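Side-chain contacts in lysyl oxidase (Pichia pastoris, PDB 1W7C), which probably oxidises primary amines, among them peptidyl lysine, with the help of a copper ion and a topaquinone cofactor formed from one of its own tyrosines: residues I554-S559 and T676-F681; E329-E334 and R570-M575. One frame throughout, in Å; residues are numbered along the deposited sequence. Where two conformers were deposited one is given.

Contact 1: residues I554-S559 and T676-F681; sequences ILLIES and TPFNYF
L556 lays the end of its side chain over one face of the F678 ring. Its CD2 sits 3.8 Å from the centre of that ring, 21° off the normal, a CH-pi contact whose closest approach is 3.6 Å, from L556 CD2 to F678 CG. The second methyl, L556 CD1, lies 3.7 Å from F678 CE2: CD2 is over the face near the CG side, while CD1 overhangs the CD2-CE2 side, beyond the rim. A branched end suits this place because its two methyls can meet a flat ring together. I554, two residues earlier and on the same side of its strand, adds a looser touch: its CG2 is 4.0 Å from F678 CE1, approaching obliquely. Beta-branching puts a methyl close to the backbone, and with CG2 anti to the backbone N it is this branch that reaches the ring. F678 itself is turned with CG anti to its backbone N (chi1 -171°), which carries the ring across the gap to the two aliphatic chains at about a right angle.

No hydrogen bond joins the two segments; the contact is wholly apolar. The second subunit closes in beside it, L655 of that subunit packing on I554 and its N657 on F678. Strand 569-576 lies between the partners, pairing antiparallel with 553-559 on one side and with 670-678 on the other, so F678 and L556 meet across the face of an intervening strand, while strand 504-518 flanks 553-559 on its far edge.

Contact 2: residues E329-E334 and R570-M575; sequences ERIVYE and RAYNIM
R570 NH1 is gripped by two carboxylates, those of E329 and E562. Toward E329 the guanidinium works end-on, with one nitrogen for each oxygen: R570 NH1 to E329 OE2 is 2.9 Å and R570 NH2 to E329 OE1 is also 2.9 Å, both nearly straight. The oxygens lie almost in the guanidinium plane, and the two flat groups are only 23° apart. E329 OE2 receives its bond through the syn lone pair, whereas OE1 is met on its syn side but 22° out of the carboxylate plane. Arginine suits the site because its several donors can serve different acceptors: NH1 and NH2 meet E329, NH1 also E562, and NE bonds the backbone O of Y680, whose ring makes a cation-pi contact with R570; together these partners fix the rotation of the guanidinium. A bend at chi3 (76°) turns the end of the arginine to meet the extended glutamate coming from the opposite direction.

Strand 569-576 supplies R570 and Y572 on one face, and E329 and I331 answer them from strand 329-344, within the large beta-sandwich of the copper amine oxidase enzyme domain. I331 sits at a classic beta bulge, where it and V332 both face I324, and the chain turns a corner there. I331 is backbone hydrogen-bonded to D499, and the Y572 side chain is about 4 Å from that of L498, both calcium-site residues.

Beside the salt bridge the contact becomes apolar. I331 CD1 lies 3.8 Å from Y572 CZ, and I331 CG2 is 3.8 Å from Y572 CE1, so two branches of the isoleucine meet the outer end of the tyrosine obliquely. The Y572 ring also packs edge-to-face with Y680, and tyrosine suits the place because its OH can reach G450 O, to which it is hydrogen-bonded.

In the fold
Contacts 1 and 2 have centres about 7 Å apart and share strand 569-576, which lies between 553-559 and 670-678 and carries one half of contact 2. Along the chain the segments alternate: 329-334, then 554-559, 570-575 and finally 676-681. Contact 1 thus joins the two neighbours of the central strand, while contact 2 ties that strand to strand 329-344, more than 200 residues earlier in the chain. The segments meet directly as well, through S559 N to R570 O at 2.8 Å. All four belong to the copper amine oxidase enzyme domain, in a region near a calcium site, and contact 1 also borders the second subunit, so sheet packing and dimer interface adjoin here.

Contact 1: residues I554-S559 and T676-F681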
loop_
_atom_site.group_PDB
_atom_site.type_symbol
_atom_site.label_atom_id
_atom_site.label_comp_id
_atom_site.label_asym_id
_atom_site.label_seq_id
_atom_site.Cartn_x
_atom_site.Cartn_y
_atom_site.Cartn_z
ATOM N N ILE A 554 0.067 -15.283 -8.716
ATOM C CA ILE A 554 0.610 -15.355 -7.338
ATOM C C ILE A 554 1.952 -16.057 -7.408
ATOM O O ILE A 554 2.036 -17.166 -7.927
ATOM C CB ILE A 554 -0.362 -16.154 -6.402
ATOM C CG1 ILE A 554 -1.672 -15.366 -6.213
ATOM C CG2 ILE A 554 0.297 -16.536 -5.066
ATOM C CD1 ILE A 554 -2.785 -16.167 -5.521
ATOM N N LEU A 555 2.985 -15.407 -6.877
ATOM C CA LEU A 555 4.368 -15.932 -6.883
ATOM C C LEU A 555 4.691 -16.554 -5.524
ATOM O O LEU A 555 4.564 -15.920 -4.475
ATOM C CB LEU A 555 5.385 -14.831 -7.149
ATOM C CG LEU A 555 6.863 -15.240 -7.141
ATOM C CD1 LEU A 555 7.180 -16.178 -8.224
ATOM C CD2 LEU A 555 7.747 -13.997 -7.230
ATOM N N LEU A 556 5.159 -17.796 -5.565
ATOM C CA LEU A 556 5.469 -18.569 -4.386
ATOM C C LEU A 556 6.912 -19.044 -4.355
ATOM O O LEU A 556 7.454 -19.463 -5.384
ATOM C CB LEU A 556 4.565 -19.811 -4.265
ATOM C CG LEU A 556 3.056 -19.635 -4.261
ATOM C CD1 LEU A 556 2.363 -20.975 -4.210
ATOM C CD2 LEU A 556 2.607 -18.696 -3.145
ATOM N N ILE A 557 7.474 -19.084 -3.148
ATOM C CA ILE A 557 8.583 -19.938 -2.833
ATOM C C ILE A 557 8.046 -21.089 -1.993
ATOM O O ILE A 557 7.531 -20.887 -0.904
ATOM C CB ILE A 557 9.702 -19.198 -2.112
ATOM C CG1 ILE A 557 10.174 -17.965 -2.915
ATOM C CG2 ILE A 557 10.859 -20.156 -1.784
ATOM C CD1 ILE A 557 10.713 -18.206 -4.281
ATOM N N GLU A 558 8.155 -22.297 -2.548
ATOM C CA GLU A 558 7.633 -23.520 -1.935
ATOM C C GLU A 558 8.763 -24.378 -1.377
ATOM O O GLU A 558 9.853 -24.439 -1.939
ATOM C CB GLU A 558 6.948 -24.395 -3.017
ATOM C CG GLU A 558 5.768 -23.756 -3.725
ATOM C CD GLU A 558 5.152 -24.680 -4.756
ATOM O OE1 GLU A 558 5.684 -25.816 -5.003
ATOM O OE2 GLU A 558 4.128 -24.277 -5.407
ATOM N N SER A 559 8.486 -25.069 -0.284
ATOM C CA SER A 559 9.338 -26.190 0.104
ATOM C C SER A 559 9.329 -27.220 -1.031
ATOM O O SER A 559 8.275 -27.524 -1.566
ATOM C CB SER A 559 8.796 -26.839 1.340
ATOM O OG SER A 559 9.639 -27.922 1.723
ATOM N N THR A 676 4.139 -13.490 2.807
ATOM C CA THR A 676 2.976 -13.973 3.553
ATOM C C THR A 676 2.818 -15.484 3.447
ATOM O O THR A 676 3.020 -16.060 2.384
ATOM C CB THR A 676 1.697 -13.183 3.181
ATOM O OG1 THR A 676 0.638 -13.468 4.127
ATOM C CG2 THR A 676 1.168 -13.536 1.834
ATOM N N PRO A 677 2.501 -16.164 4.556
ATOM C CA PRO A 677 2.334 -17.612 4.477
ATOM C C PRO A 677 1.262 -18.026 3.482
ATOM O O PRO A 677 0.209 -17.377 3.408
ATOM C CB PRO A 677 1.889 -17.983 5.886
ATOM C CG PRO A 677 2.355 -16.923 6.729
ATOM C CD PRO A 677 2.313 -15.665 5.926
ATOM N N PHE A 678 1.520 -19.104 2.739
ATOM C CA PHE A 678 0.610 -19.636 1.743
ATOM C C PHE A 678 0.684 -21.145 1.801
ATOM O O PHE A 678 1.634 -21.746 1.341
ATOM C CB PHE A 678 1.030 -19.093 0.389
ATOM C CG PHE A 678 0.078 -19.374 -0.737
ATOM C CD1 PHE A 678 -0.771 -18.379 -1.181
ATOM C CD2 PHE A 678 0.013 -20.621 -1.361
ATOM C CE1 PHE A 678 -1.656 -18.612 -2.197
ATOM C CE2 PHE A 678 -0.888 -20.845 -2.422
ATOM C CZ PHE A 678 -1.710 -19.825 -2.823
ATOM N N ASN A 679 -0.300 -21.742 2.466
ATOM C CA ASN A 679 -0.258 -23.177 2.755
ATOM C C ASN A 679 0.935 -23.604 3.607
ATOM O O ASN A 679 1.305 -24.759 3.645
ATOM C CB ASN A 679 -0.357 -23.988 1.447
ATOM C CG ASN A 679 -1.660 -23.771 0.755
ATOM O OD1 ASN A 679 -2.694 -23.539 1.384
ATOM N ND2 ASN A 679 -1.632 -23.885 -0.560
ATOM N N TYR A 680 1.522 -22.643 4.312
ATOM C CA TYR A 680 2.704 -22.875 5.123
ATOM C C TYR A 680 2.313 -23.619 6.410
ATOM O O TYR A 680 3.102 -24.391 6.955
ATOM C CB TYR A 680 3.372 -21.534 5.452
ATOM C CG TYR A 680 4.636 -21.671 6.254
ATOM C CD1 TYR A 680 5.802 -22.105 5.659
ATOM C CD2 TYR A 680 4.663 -21.351 7.619
ATOM C CE1 TYR A 680 6.953 -22.247 6.379
ATOM C CE2 TYR A 680 5.799 -21.482 8.331
ATOM C CZ TYR A 680 6.942 -21.924 7.730
ATOM O OH TYR A 680 8.055 -22.063 8.509
ATOM N N PHE A 681 1.105 -23.359 6.896
ATOM C CA PHE A 681 0.454 -24.087 7.963
ATOM C C PHE A 681 -0.813 -24.757 7.424
ATOM O O PHE A 681 -1.168 -24.594 6.257
ATOM C CB PHE A 681 0.113 -23.131 9.109
ATOM C CG PHE A 681 1.303 -22.400 9.712
ATOM C CD1 PHE A 681 2.303 -23.076 10.407
ATOM C CD2 PHE A 681 1.363 -21.000 9.676
ATOM C CE1 PHE A 681 3.353 -22.388 10.970
ATOM C CE2 PHE A 681 2.414 -20.307 10.285
ATOM C CZ PHE A 681 3.386 -21.001 10.936
#

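Contact 2: residues E329-E334 and R570-M575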
loop_
_atom_site.group_PDB
_atom_site.type_symbol
_atom_site.label_atom_id
_atom_site.label_comp_id
_atom_site.label_asym_id
_atom_site.label_seq_id
_atom_site.Cartn_x
_atom_site.Cartn_y
_atom_site.Cartn_z
ATOM N N GLU A 329 10.598 -22.001 13.422
ATOM C CA GLU A 329 11.136 -22.426 12.151
ATOM C C GLU A 329 11.707 -21.235 11.392
ATOM O O GLU A 329 11.053 -20.193 11.286
ATOM C CB GLU A 329 10.051 -23.091 11.279
ATOM C CG GLU A 329 9.402 -24.331 11.908
ATOM C CD GLU A 329 8.430 -24.999 10.950
ATOM O OE1 GLU A 329 7.249 -24.637 10.943
ATOM O OE2 GLU A 329 8.854 -25.848 10.139
ATOM N N ARG A 330 12.904 -21.389 10.826
ATOM C CA ARG A 330 13.466 -20.365 9.973
ATOM C C ARG A 330 12.644 -20.264 8.690
ATOM O O ARG A 330 12.417 -21.261 8.027
ATOM C CB ARG A 330 14.897 -20.722 9.582
ATOM C CG ARG A 330 15.563 -19.716 8.713
ATOM C CD ARG A 330 16.976 -20.108 8.259
ATOM N NE ARG A 330 17.763 -20.389 9.457
ATOM C CZ ARG A 330 18.117 -21.588 9.927
ATOM N NH1 ARG A 330 17.968 -22.687 9.211
ATOM N NH2 ARG A 330 18.688 -21.653 11.118
ATOM N N ILE A 331 12.233 -19.052 8.366
ATOM C CA ILE A 331 11.655 -18.748 7.061
ATOM C C ILE A 331 12.594 -17.984 6.131
ATOM O O ILE A 331 12.472 -18.119 4.927
ATOM C CB ILE A 331 10.301 -18.040 7.175
ATOM C CG1 ILE A 331 10.392 -16.697 7.880
ATOM C CG2 ILE A 331 9.249 -18.950 7.817
ATOM C CD1 ILE A 331 9.234 -15.796 7.608
ATOM N N VAL A 332 13.512 -17.198 6.697
ATOM C CA VAL A 332 14.435 -16.405 5.861
ATOM C C VAL A 332 15.829 -16.469 6.516
ATOM O O VAL A 332 16.000 -16.073 7.662
ATOM C CB VAL A 332 13.989 -14.911 5.767
ATOM C CG1 VAL A 332 15.062 -14.076 5.042
ATOM C CG2 VAL A 332 12.642 -14.770 5.118
ATOM N N TYR A 333 16.805 -16.949 5.749
ATOM C CA TYR A 333 18.173 -16.988 6.224
ATOM C C TYR A 333 18.781 -15.583 6.311
ATOM O O TYR A 333 19.381 -15.225 7.319
ATOM C CB TYR A 333 19.049 -17.928 5.374
ATOM C CG TYR A 333 20.517 -17.800 5.805
ATOM C CD1 TYR A 333 20.944 -18.339 7.001
ATOM C CD2 TYR A 333 21.443 -17.108 5.028
ATOM C CE1 TYR A 333 22.249 -18.153 7.441
ATOM C CE2 TYR A 333 22.741 -16.919 5.440
ATOM C CZ TYR A 333 23.139 -17.452 6.660
ATOM O OH TYR A 333 24.407 -17.249 7.113
ATOM N N GLU A 334 18.595 -14.816 5.233
ATOM C CA GLU A 334 19.133 -13.464 5.102
ATOM C C GLU A 334 18.115 -12.591 4.410
ATOM O O GLU A 334 17.602 -12.987 3.362
ATOM C CB GLU A 334 20.413 -13.497 4.252
ATOM C CG GLU A 334 21.013 -12.115 4.001
ATOM C CD GLU A 334 22.280 -12.087 3.169
ATOM O OE1 GLU A 334 22.759 -10.961 2.929
ATOM O OE2 GLU A 334 22.794 -13.166 2.754
ATOM N N ARG A 570 4.320 -26.415 1.448
ATOM C CA ARG A 570 4.428 -25.275 2.346
ATOM C C ARG A 570 5.063 -24.137 1.557
ATOM O O ARG A 570 6.059 -24.335 0.877
ATOM C CB ARG A 570 5.326 -25.626 3.524
ATOM C CG ARG A 570 4.787 -26.732 4.404
ATOM C CD ARG A 570 5.608 -26.974 5.613
ATOM N NE ARG A 570 5.358 -25.942 6.582
ATOM C CZ ARG A 570 6.099 -25.745 7.668
ATOM N NH1 ARG A 570 7.177 -26.473 7.901
ATOM N NH2 ARG A 570 5.742 -24.838 8.525
ATOM N N ALA A 571 4.482 -22.929 1.630
ATOM C CA ALA A 571 4.973 -21.841 0.778
ATOM C C ALA A 571 4.859 -20.493 1.455
ATOM O O ALA A 571 4.118 -20.312 2.412
ATOM C CB ALA A 571 4.223 -21.834 -0.550
ATOM N N TYR A 572 5.632 -19.546 0.932
ATOM C CA TYR A 572 5.462 -18.127 1.202
ATOM C C TYR A 572 5.213 -17.436 -0.121
ATOM O O TYR A 572 5.846 -17.738 -1.141
ATOM C CB TYR A 572 6.674 -17.503 1.947
ATOM C CG TYR A 572 6.467 -17.362 3.437
ATOM C CD1 TYR A 572 6.463 -18.470 4.277
ATOM C CD2 TYR A 572 6.247 -16.118 4.015
ATOM C CE1 TYR A 572 6.220 -18.334 5.622
ATOM C CE2 TYR A 572 6.029 -15.971 5.380
ATOM C CZ TYR A 572 6.004 -17.082 6.202
ATOM O OH TYR A 572 5.784 -16.998 7.546
ATOM N N ASN A 573 4.255 -16.512 -0.081
ATOM C CA ASN A 573 3.907 -15.682 -1.240
ATOM C C ASN A 573 4.647 -14.367 -1.126
ATOM O O ASN A 573 4.543 -13.701 -0.105
ATOM C CB ASN A 573 2.370 -15.520 -1.235
ATOM C CG ASN A 573 1.809 -14.471 -2.175
ATOM O OD1 ASN A 573 0.759 -13.888 -1.835
ATOM N ND2 ASN A 573 2.383 -14.280 -3.327
ATOM N N ILE A 574 5.372 -14.043 -2.200
ATOM C CA ILE A 574 5.990 -12.716 -2.360
ATOM C C ILE A 574 4.954 -11.851 -3.067
ATOM O O ILE A 574 4.692 -12.047 -4.263
ATOM C CB ILE A 574 7.284 -12.773 -3.177
ATOM C CG1 ILE A 574 8.265 -13.802 -2.596
ATOM C CG2 ILE A 574 7.901 -11.382 -3.231
ATOM C CD1 ILE A 574 9.537 -13.967 -3.422
ATOM N N MET A 575 4.351 -10.928 -2.307
ATOM C CA MET A 575 3.166 -10.164 -2.751
ATOM C C MET A 575 3.623 -8.711 -2.950
ATOM O O MET A 575 4.032 -8.064 -1.998
ATOM C CB MET A 575 2.115 -10.255 -1.617
ATOM C CG MET A 575 0.884 -9.452 -1.915
ATOM S SD MET A 575 -0.315 -9.468 -0.561
ATOM C CE MET A 575 0.052 -10.936 0.144
#